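Local coordinates for protein nitroalkane oxidase (Podospora anserina, PDB 3MKH) that oxidises primary and secondary nitroalkanes to aldehydes or ketones with FAD, consuming oxygen and releasing nitrite and hydrogen peroxide, at residues D178-D191 and K205-D217. Sequence-based numbering, arbitrary orientation.
Sequences DFKGCDLACVVCRD and KVMIILVTRADLD. With SO4 (sulfate ion), chain G.
The guanidinium of R213 has CB of K180 over one face, 3.4 Å above its plane and offset toward the rim, while D178, the carbonyl of G181 and D217 lie at its edge. It belongs to the helix that follows an antiparallel pair of strands, 184-191 and 206-212, in the beta-sheet domain of the acyl-CoA dehydrogenase fold. An end-on, two-nitrogen salt bridge grips D178: NH2 meets OD2 at 2.9 Å in a nearly straight bond (170°), NH1 meets OD1, and both oxygens use their syn lone pairs. NH1 also donates to O of G181 at 3.0 Å, and NE forms a salt bridge with D217 OD1, so all three nitrogens have an acceptor and the group's rotation is fixed. The R213 side chain leaves with CG anti to the backbone N and bends at chi2 (53°). G181 suits its place: L216 CD1 lies 3.7 Å from its CA, where a side chain would collide, and its backbone angles would press a CB against the preceding carbonyl.

Paired backbone bonds join A185 to V211, V187 to I209 and C189 to M207. A185, C186, V187, V188, I208, I209 and V211 are small or beta-branched, whereas longer residues reach neighbouring elements: L184 and L210 touch I106 of helix 90-109, M207 touches W162. SG of C186 lies 3.5 Å from CD2 of L210; on the other face I209 and V211 pack on I164 of strand 161-168. T212 and D215 form a capping box that starts the helix. At the far end R190 NE bonds O of F151, and NH1 donates to O3 of a sulfate, probably from the crystallisation liquor, in the guanidinium plane. D191 OD1 bonds OG1 of T193 and K205 NZ bonds O of T194; a water bridges D191 OD2 to K205 NZ, accepting from the ammonium at 2.9 Å.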
loop_
_atom_site.group_PDB
_atom_site.type_symbol
_atom_site.label_atom_id
_atom_site.label_comp_id
_atom_site.label_asym_id
_atom_site.label_seq_id
_atom_site.Cartn_x
_atom_site.Cartn_y
_atom_site.Cartn_z
ATOM N N ASP A 178 5.931 6.324 43.118
ATOM C CA ASP A 178 6.053 7.629 43.766
ATOM C C ASP A 178 7.089 8.509 43.056
ATOM O O ASP A 178 7.452 9.582 43.546
ATOM C CB ASP A 178 6.366 7.477 45.262
ATOM C CG ASP A 178 7.753 6.917 45.531
ATOM O OD1 ASP A 178 8.486 6.585 44.567
ATOM O OD2 ASP A 178 8.106 6.800 46.727
ATOM N N PHE A 179 7.575 8.030 41.909
ATOM C CA PHE A 179 8.487 8.795 41.074
ATOM C C PHE A 179 9.879 8.989 41.676
ATOM O O PHE A 179 10.642 9.830 41.223
ATOM C CB PHE A 179 7.845 10.136 40.693
ATOM C CG PHE A 179 6.542 9.972 39.967
ATOM C CD1 PHE A 179 6.440 9.063 38.923
ATOM C CD2 PHE A 179 5.423 10.696 40.331
ATOM C CE1 PHE A 179 5.240 8.888 38.258
ATOM C CE2 PHE A 179 4.221 10.530 39.662
ATOM C CZ PHE A 179 4.138 9.619 38.624
ATOM N N LYS A 180 10.224 8.193 42.673
ATOM C CA LYS A 180 11.561 8.287 43.243
ATOM C C LYS A 180 12.394 7.036 42.954
ATOM O O LYS A 180 13.417 6.798 43.597
ATOM C CB LYS A 180 11.482 8.576 44.747
ATOM C CG LYS A 180 10.912 9.960 45.064
ATOM C CD LYS A 180 10.957 10.232 46.568
ATOM C CE LYS A 180 10.244 11.532 46.924
ATOM N NZ LYS A 180 10.673 12.673 46.056
ATOM N N GLY A 181 11.939 6.237 41.990
ATOM C CA GLY A 181 12.685 5.072 41.544
ATOM C C GLY A 181 11.964 3.761 41.782
ATOM O O GLY A 181 11.429 3.499 42.866
ATOM N N CYS A 182 11.940 2.916 40.762
ATOM C CA CYS A 182 11.216 1.655 40.888
ATOM C C CYS A 182 12.010 0.648 41.739
ATOM O O CYS A 182 13.156 0.906 42.116
ATOM C CB CYS A 182 10.902 1.083 39.500
ATOM S SG CYS A 182 12.353 0.419 38.626
ATOM N N ASP A 183 11.399 -0.496 42.032
ATOM C CA ASP A 183 12.056 -1.548 42.824
ATOM C C ASP A 183 13.303 -2.132 42.177
ATOM O O ASP A 183 14.304 -2.373 42.855
ATOM C CB ASP A 183 11.074 -2.686 43.106
ATOM C CG ASP A 183 9.804 -2.200 43.783
ATOM O OD1 ASP A 183 9.657 -2.430 45.001
ATOM O OD2 ASP A 183 8.952 -1.593 43.095
ATOM N N LEU A 184 13.241 -2.393 40.874
ATOM C CA LEU A 184 14.354 -3.067 40.213
ATOM C C LEU A 184 14.521 -2.577 38.781
ATOM O O LEU A 184 13.689 -2.852 37.930
ATOM C CB LEU A 184 14.125 -4.580 40.216
ATOM C CG LEU A 184 15.273 -5.400 39.636
ATOM C CD1 LEU A 184 16.544 -5.051 40.390
ATOM C CD2 LEU A 184 14.972 -6.903 39.747
ATOM N N ALA A 185 15.593 -1.843 38.518
ATOM C CA ALA A 185 15.857 -1.340 37.172
ATOM C C ALA A 185 17.063 -2.070 36.590
ATOM O O ALA A 185 18.093 -2.179 37.255
ATOM C CB ALA A 185 16.122 0.176 37.212
ATOM N N CYS A 186 16.935 -2.583 35.367
ATOM C CA CYS A 186 18.095 -3.103 34.638
ATOM C C CYS A 186 18.639 -1.986 33.750
ATOM O O CYS A 186 18.057 -1.685 32.705
ATOM C CB CYS A 186 17.711 -4.307 33.781
ATOM S SG CYS A 186 17.310 -5.779 34.765
ATOM N N VAL A 187 19.742 -1.367 34.170
ATOM C CA VAL A 187 20.230 -0.173 33.487
ATOM C C VAL A 187 21.290 -0.557 32.481
ATOM O O VAL A 187 22.352 -1.101 32.830
ATOM C CB VAL A 187 20.763 0.882 34.462
ATOM C CG1 VAL A 187 21.232 2.148 33.701
ATOM C CG2 VAL A 187 19.680 1.239 35.464
ATOM N N VAL A 188 20.976 -0.300 31.221
ATOM C CA VAL A 188 21.906 -0.559 30.152
ATOM C C VAL A 188 22.780 0.668 29.987
ATOM O O VAL A 188 22.292 1.793 29.799
ATOM C CB VAL A 188 21.178 -0.873 28.847
ATOM C CG1 VAL A 188 22.183 -1.258 27.741
ATOM C CG2 VAL A 188 20.185 -2.006 29.086
ATOM N N CYS A 189 24.084 0.454 30.078
ATOM C CA CYS A 189 25.005 1.571 30.041
ATOM C C CYS A 189 26.339 1.165 29.430
ATOM O O CYS A 189 26.573 -0.017 29.132
ATOM C CB CYS A 189 25.203 2.111 31.458
ATOM S SG CYS A 189 25.633 0.833 32.662
ATOM N N ARG A 190 27.221 2.144 29.238
ATOM C CA ARG A 190 28.561 1.815 28.772
ATOM C C ARG A 190 29.648 2.054 29.831
ATOM O O ARG A 190 29.656 3.076 30.540
ATOM C CB ARG A 190 28.883 2.512 27.449
ATOM C CG ARG A 190 29.188 3.959 27.565
ATOM C CD ARG A 190 29.593 4.549 26.232
ATOM N NE ARG A 190 29.392 5.990 26.284
ATOM C CZ ARG A 190 30.283 6.840 26.770
ATOM N NH1 ARG A 190 31.443 6.386 27.224
ATOM N NH2 ARG A 190 30.019 8.139 26.803
ATOM N N ASP A 191 30.554 1.085 29.938
ATOM C CA ASP A 191 31.669 1.153 30.868
ATOM C C ASP A 191 32.606 2.260 30.406
ATOM O O ASP A 191 33.075 2.254 29.270
ATOM C CB ASP A 191 32.399 -0.191 30.871
ATOM C CG ASP A 191 33.629 -0.201 31.769
ATOM O OD1 ASP A 191 33.776 0.707 32.612
ATOM O OD2 ASP A 191 34.448 -1.138 31.631
ATOM N N LYS A 205 32.004 -2.425 25.391
ATOM C CA LYS A 205 31.894 -1.636 26.627
ATOM C C LYS A 205 30.502 -1.710 27.276
ATOM O O LYS A 205 30.281 -1.185 28.380
ATOM C CB LYS A 205 32.232 -0.162 26.357
ATOM C CG LYS A 205 33.469 0.048 25.515
ATOM C CD LYS A 205 34.716 -0.431 26.244
ATOM C CE LYS A 205 35.262 0.635 27.194
ATOM N NZ LYS A 205 36.539 0.162 27.830
ATOM N N VAL A 206 29.564 -2.357 26.602
ATOM C CA VAL A 206 28.175 -2.335 27.080
ATOM C C VAL A 206 27.914 -3.304 28.224
ATOM O O VAL A 206 28.319 -4.479 28.169
ATOM C CB VAL A 206 27.181 -2.560 25.933
ATOM C CG1 VAL A 206 25.736 -2.535 26.466
ATOM C CG2 VAL A 206 27.371 -1.481 24.895
ATOM N N MET A 207 27.267 -2.790 29.267
ATOM C CA MET A 207 26.952 -3.541 30.474
ATOM C C MET A 207 25.473 -3.438 30.804
ATOM O O MET A 207 24.785 -2.552 30.314
ATOM C CB MET A 207 27.700 -2.965 31.680
ATOM C CG MET A 207 29.190 -2.759 31.534
ATOM S SD MET A 207 29.859 -1.900 32.977
ATOM C CE MET A 207 29.605 -3.111 34.261
ATOM N N ILE A 208 25.000 -4.327 31.667
ATOM C CA ILE A 208 23.730 -4.111 32.354
ATOM C C ILE A 208 23.990 -4.155 33.858
ATOM O O ILE A 208 24.592 -5.111 34.378
ATOM C CB ILE A 208 22.669 -5.159 31.972
ATOM C CG1 ILE A 208 22.444 -5.161 30.455
ATOM C CG2 ILE A 208 21.351 -4.896 32.734
ATOM C CD1 ILE A 208 21.421 -6.187 29.989
ATOM N N ILE A 209 23.571 -3.107 34.558
ATOM C CA ILE A 209 23.766 -3.038 36.009
ATOM C C ILE A 209 22.425 -2.833 36.675
ATOM O O ILE A 209 21.654 -1.967 36.259
ATOM C CB ILE A 209 24.709 -1.871 36.401
ATOM C CG1 ILE A 209 26.009 -1.960 35.596
ATOM C CG2 ILE A 209 24.989 -1.868 37.895
ATOM C CD1 ILE A 209 27.058 -0.956 36.018
ATOM N N LEU A 210 22.147 -3.634 37.700
ATOM C CA LEU A 210 20.933 -3.487 38.477
ATOM C C LEU A 210 20.993 -2.241 39.349
ATOM O O LEU A 210 22.050 -1.887 39.874
ATOM C CB LEU A 210 20.676 -4.731 39.343
ATOM C CG LEU A 210 20.583 -6.060 38.586
ATOM C CD1 LEU A 210 20.250 -7.232 39.532
ATOM C CD2 LEU A 210 19.577 -5.947 37.424
ATOM N N VAL A 211 19.849 -1.578 39.479
ATOM C CA VAL A 211 19.675 -0.477 40.420
ATOM C C VAL A 211 18.329 -0.647 41.123
ATOM O O VAL A 211 17.271 -0.624 40.483
ATOM C CB VAL A 211 19.705 0.904 39.717
ATOM C CG1 VAL A 211 19.409 2.028 40.724
ATOM C CG2 VAL A 211 21.049 1.130 39.040
ATOM N N THR A 212 18.369 -0.811 42.443
ATOM C CA THR A 212 17.153 -1.019 43.218
ATOM C C THR A 212 16.750 0.282 43.891
ATOM O O THR A 212 17.563 1.200 44.020
ATOM C CB THR A 212 17.333 -2.103 44.312
ATOM O OG1 THR A 212 18.246 -1.634 45.320
ATOM C CG2 THR A 212 17.863 -3.391 43.708
ATOM N N ARG A 213 15.497 0.364 44.317
ATOM C CA ARG A 213 15.065 1.523 45.091
ATOM C C ARG A 213 15.918 1.668 46.366
ATOM O O ARG A 213 16.265 2.775 46.758
ATOM C CB ARG A 213 13.575 1.436 45.424
ATOM C CG ARG A 213 13.079 2.548 46.346
ATOM C CD ARG A 213 13.431 3.963 45.844
ATOM N NE ARG A 213 12.728 4.938 46.683
ATOM C CZ ARG A 213 11.483 5.352 46.460
ATOM N NH1 ARG A 213 10.824 4.926 45.389
ATOM N NH2 ARG A 213 10.901 6.203 47.297
ATOM N N ALA A 214 16.282 0.546 46.981
ATOM C CA ALA A 214 17.173 0.569 48.147
ATOM C C ALA A 214 18.529 1.219 47.830
ATOM O O ALA A 214 19.048 1.981 48.642
ATOM C CB ALA A 214 17.361 -0.829 48.710
ATOM N N ASP A 215 19.096 0.922 46.659
ATOM C CA ASP A 215 20.321 1.587 46.201
ATOM C C ASP A 215 20.117 3.095 46.103
ATOM O O ASP A 215 20.951 3.879 46.563
ATOM C CB ASP A 215 20.750 1.077 44.824
ATOM C CG ASP A 215 21.258 -0.364 44.847
ATOM O OD1 ASP A 215 21.984 -0.752 45.785
ATOM O OD2 ASP A 215 20.941 -1.109 43.896
ATOM N N LEU A 216 19.015 3.498 45.477
ATOM C CA LEU A 216 18.722 4.918 45.282
ATOM C C LEU A 216 18.593 5.644 46.610
ATOM O O LEU A 216 19.123 6.735 46.771
ATOM C CB LEU A 216 17.462 5.118 44.428
ATOM C CG LEU A 216 17.619 4.608 42.989
ATOM C CD1 LEU A 216 16.343 4.799 42.204
ATOM C CD2 LEU A 216 18.790 5.300 42.278
ATOM N N ASP A 217 17.900 5.030 47.561
ATOM C CA ASP A 217 17.689 5.651 48.871
ATOM C C ASP A 217 19.020 5.758 49.610
ATOM O O ASP A 217 19.290 6.740 50.297
ATOM C CB ASP A 217 16.722 4.821 49.726
ATOM C CG ASP A 217 15.286 4.844 49.207
ATOM O OD1 ASP A 217 14.944 5.697 48.351
ATOM O OD2 ASP A 217 14.488 4.007 49.686
HETATM S S SO4 G . 33.140 9.678 28.815
HETATM O O1 SO4 G . 33.111 11.081 28.404
HETATM O O2 SO4 G . 31.922 9.381 29.568
HETATM O O3 SO4 G . 33.197 8.840 27.620
HETATM O O4 SO4 G . 34.306 9.445 29.673
HETATM O O HOH W 1 15.481 1.567 40.428
HETATM O O HOH W 2 35.158 -1.924 29.202
#